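Local coordinates for aminoglycoside N(3)-acetyltransferase (Enterobacter cloacae, PDB 6NP5) that acetylates the 3-amino group of 2-deoxystreptamine antibiotics such as kanamycin B, using acetyl-CoA, and so probably confers aminoglycoside resistance, at the 9CS site. Sequence-based numbering; all coordinates share one arbitrary frame.

The 9CS site. Residues 67-68, 98, 118, 141, 165, 171, 207-208, 221. With 9CS ((1R,2S,3S,4R,6S)-4,6-diamino-3-[(3-amino-3-deoxy-alpha-D-glucopyranosyl)oxy]-2-hydroxycyclohexyl 2,6-diamino-2,6-dideoxy-alpha-D-glucopyranoside), chain B.
This is the aminoglycoside pocket of an antibiotic N-acetyltransferase, holding the substrate kanamycin B (9CS). The drug is partly occupied and was modelled in two conformers; the contacts are those of one. The protein buries 492 Å² of the drug's 639 Å² surface.

The 3-amino sugar and the central ring are packed tightly. Tyr67 has CG anti to the backbone N (chi1 -174°), and one ring face lies under C14 of 9CS, 3.9 Å from the ring centroid. Asp118 grips two neighbouring groups with its syn lone pairs. Asp118 OD2 accepts from hydroxyl O13 of 9CS at 2.6 Å, and OD1 accepts from amine N4. This paired grip fixes the carboxylate rotation. The Glu68 chain bends at chi2 (93°), which brings OE2 to the sugar. Hydroxyl O14 of 9CS lies above the carboxylate plane, 2.8 Å from Glu68 OE2. The bond from O15 to OE2 is weak.

At the central deoxystreptamine ring, Asn208 and Phe98 bury much surface. Asn208 ND2 donates to hydroxyl O10 of 9CS at 2.7 Å, with O10 in the amide plane. Asn208 OD1 faces ring oxygen O12 of 9CS at 2.9 Å; both only accept, so this pair is unfavourable. Phe98 CZ approaches the bridging O11 and C7. His171 NE2 accepts from amine N2 of 9CS at 2.9 Å, with N2 at the imidazole edge, nearly in plane. N2 is the 3-amino group that is acetylated; His171, also an acetyl-CoA-binding residue, may act as general base. Amine N3, the 1-amino group, donates to Ser207 OG and Tyr141 OH.

The diamino sugar is held more loosely, largely through water. Asp165 CG sits between the backbone N and the carbonyl carbon (chi1 62°). Asp165 OD2 accepts from hydroxyl O7 of 9CS at 2.6 Å, with O7 above the carboxylate plane. Asp221 OD2 holds waters 1 and 2. Water 1 reaches hydroxyl O8, and water 2 reaches amine N1. Waters 2 and 3 also bond N2. The Asp165 and Ser207 carbonyls steady these waters. The Asp221 carboxylate may favour the charged form of nearby amines.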
loop_
_atom_site.group_PDB
_atom_site.type_symbol
_atom_site.label_atom_id
_atom_site.label_comp_id
_atom_site.label_asym_id
_atom_site.label_seq_id
_atom_site.Cartn_x
_atom_site.Cartn_y
_atom_site.Cartn_z
ATOM N N TYR A 67 14.927 -1.264 7.474
ATOM C CA TYR A 67 13.968 -1.533 8.542
ATOM C C TYR A 67 14.522 -2.541 9.531
ATOM O O TYR A 67 14.692 -2.239 10.713
ATOM C CB TYR A 67 12.662 -2.012 7.910
ATOM C CG TYR A 67 11.533 -2.194 8.897
ATOM C CD1 TYR A 67 10.674 -1.139 9.192
ATOM C CD2 TYR A 67 11.298 -3.410 9.510
ATOM C CE1 TYR A 67 9.632 -1.277 10.073
ATOM C CE2 TYR A 67 10.256 -3.554 10.408
ATOM C CZ TYR A 67 9.426 -2.478 10.693
ATOM O OH TYR A 67 8.355 -2.586 11.569
ATOM N N GLU A 68 14.829 -3.753 9.060
ATOM C CA GLU A 68 15.298 -4.794 9.972
ATOM C C GLU A 68 16.635 -4.427 10.596
ATOM O O GLU A 68 16.915 -4.799 11.743
ATOM C CB GLU A 68 15.434 -6.120 9.221
ATOM C CG GLU A 68 14.102 -6.782 8.822
ATOM C CD GLU A 68 13.631 -6.401 7.424
ATOM O OE1 GLU A 68 14.116 -5.396 6.889
ATOM O OE2 GLU A 68 12.797 -7.110 6.847
ATOM N N PHE A 98 6.440 -6.665 -2.368
ATOM C CA PHE A 98 5.052 -6.217 -2.315
ATOM C C PHE A 98 4.396 -6.242 -3.680
ATOM O O PHE A 98 3.249 -5.781 -3.828
ATOM C CB PHE A 98 4.941 -4.830 -1.687
ATOM C CG PHE A 98 5.430 -4.765 -0.252
ATOM C CD1 PHE A 98 5.483 -5.894 0.562
ATOM C CD2 PHE A 98 5.810 -3.552 0.287
ATOM C CE1 PHE A 98 5.926 -5.793 1.881
ATOM C CE2 PHE A 98 6.261 -3.455 1.565
ATOM C CZ PHE A 98 6.316 -4.572 2.376
ATOM N N ASP A 118 10.186 3.800 4.192
ATOM C CA ASP A 118 9.713 2.438 4.395
ATOM C C ASP A 118 8.273 2.262 3.920
ATOM O O ASP A 118 7.908 1.210 3.378
ATOM C CB ASP A 118 9.864 2.020 5.868
ATOM C CG ASP A 118 9.657 0.543 6.057
ATOM O OD1 ASP A 118 10.516 -0.270 5.627
ATOM O OD2 ASP A 118 8.589 0.218 6.619
ATOM N N TYR A 141 0.939 4.622 8.012
ATOM C CA TYR A 141 -0.329 4.205 7.417
ATOM C C TYR A 141 -1.540 4.857 8.063
ATOM O O TYR A 141 -2.669 4.577 7.651
ATOM C CB TYR A 141 -0.493 2.666 7.433
ATOM C CG TYR A 141 0.736 1.974 6.927
ATOM C CD1 TYR A 141 1.088 1.972 5.578
ATOM C CD2 TYR A 141 1.643 1.438 7.826
ATOM C CE1 TYR A 141 2.279 1.426 5.151
ATOM C CE2 TYR A 141 2.841 0.852 7.386
ATOM C CZ TYR A 141 3.158 0.876 6.059
ATOM O OH TYR A 141 4.343 0.338 5.595
ATOM N N ASP A 165 -4.720 -10.743 3.274
ATOM C CA ASP A 165 -3.596 -10.142 3.983
ATOM C C ASP A 165 -2.986 -8.952 3.258
ATOM O O ASP A 165 -2.233 -8.198 3.879
ATOM C CB ASP A 165 -2.524 -11.197 4.144
ATOM C CG ASP A 165 -2.004 -11.680 2.802
ATOM O OD1 ASP A 165 -2.786 -12.323 2.045
ATOM O OD2 ASP A 165 -0.848 -11.346 2.480
ATOM N N HIS A 171 -4.114 -1.107 7.731
ATOM C CA HIS A 171 -3.195 -0.617 8.759
ATOM C C HIS A 171 -3.641 0.729 9.318
ATOM O O HIS A 171 -3.274 1.055 10.453
ATOM C CB HIS A 171 -1.766 -0.576 8.226
ATOM C CG HIS A 171 -1.200 -1.928 7.903
ATOM N ND1 HIS A 171 -1.102 -2.943 8.825
ATOM C CD2 HIS A 171 -0.657 -2.416 6.772
ATOM C CE1 HIS A 171 -0.564 -4.005 8.266
ATOM N NE2 HIS A 171 -0.274 -3.707 7.019
ATOM N N SER A 207 3.460 -2.482 12.045
ATOM C CA SER A 207 2.695 -2.892 10.877
ATOM C C SER A 207 2.768 -4.384 10.649
ATOM O O SER A 207 2.127 -4.871 9.716
ATOM C CB SER A 207 3.156 -2.135 9.630
ATOM O OG SER A 207 4.457 -2.510 9.230
ATOM N N ASN A 208 3.501 -5.116 11.490
ATOM C CA ASN A 208 3.530 -6.564 11.417
ATOM C C ASN A 208 2.627 -7.221 12.441
ATOM O O ASN A 208 2.730 -8.428 12.650
ATOM C CB ASN A 208 4.960 -7.066 11.506
ATOM C CG ASN A 208 5.710 -6.792 10.247
ATOM O OD1 ASN A 208 6.780 -6.145 10.226
ATOM N ND2 ASN A 208 5.173 -7.285 9.175
ATOM N N ASP A 221 -2.251 -12.002 10.545
ATOM C CA ASP A 221 -2.308 -10.740 11.243
ATOM C C ASP A 221 -3.745 -10.235 11.280
ATOM O O ASP A 221 -4.689 -10.903 10.841
ATOM C CB ASP A 221 -1.323 -9.739 10.638
ATOM C CG ASP A 221 -1.782 -9.146 9.308
ATOM O OD1 ASP A 221 -2.657 -9.726 8.663
ATOM O OD2 ASP A 221 -1.213 -8.097 8.915
HETATM C C1 9CS B . 3.852 -9.034 5.487
HETATM C C2 9CS B . 3.330 -10.024 4.458
HETATM C C3 9CS B . 1.875 -10.258 4.603
HETATM C C4 9CS B . 1.545 -10.759 5.981
HETATM C C5 9CS B . 2.176 -9.853 7.052
HETATM C C6 9CS B . 2.087 -10.470 8.421
HETATM C C7 9CS B . 4.418 -3.876 5.952
HETATM C C8 9CS B . 5.364 -4.929 6.529
HETATM C C9 9CS B . 5.058 -6.310 5.934
HETATM C C10 9CS B . 3.581 -6.714 6.115
HETATM C C11 9CS B . 2.621 -5.597 5.685
HETATM C C12 9CS B . 2.975 -4.243 6.297
HETATM C C13 9CS B . 7.505 -4.107 7.203
HETATM C C14 9CS B . 8.519 -3.170 6.558
HETATM C C15 9CS B . 9.387 -3.908 5.580
HETATM C C16 9CS B . 10.060 -5.036 6.285
HETATM C C17 9CS B . 9.035 -5.970 6.925
HETATM C C18 9CS B . 9.625 -7.136 7.635
HETATM N N1 9CS B . 2.726 -9.585 9.385
HETATM N N2 9CS B . 1.258 -5.994 6.060
HETATM N N3 9CS B . 4.739 -2.555 6.487
HETATM N N4 9CS B . 10.414 -2.992 4.969
HETATM O O5 9CS B . 3.596 -9.645 6.800
HETATM O O7 9CS B . 1.462 -11.228 3.582
HETATM O O8 9CS B . 0.135 -10.804 6.240
HETATM O O9 9CS B . 3.168 -7.837 5.345
HETATM O O10 9CS B . 5.883 -7.264 6.577
HETATM O O11 9CS B . 6.692 -4.598 6.183
HETATM O O12 9CS B . 8.198 -5.195 7.876
HETATM O O13 9CS B . 7.775 -2.174 5.893
HETATM O O14 9CS B . 10.841 -5.826 5.371
HETATM O O15 9CS B . 10.508 -6.720 8.609
HETATM N N6 9CS B . 3.647 -9.470 3.099
HETATM O O HOH W 1 -0.797 -8.208 6.257
HETATM O O HOH W 2 1.279 -7.182 8.781
HETATM O O HOH W 3 0.100 -6.731 3.595
#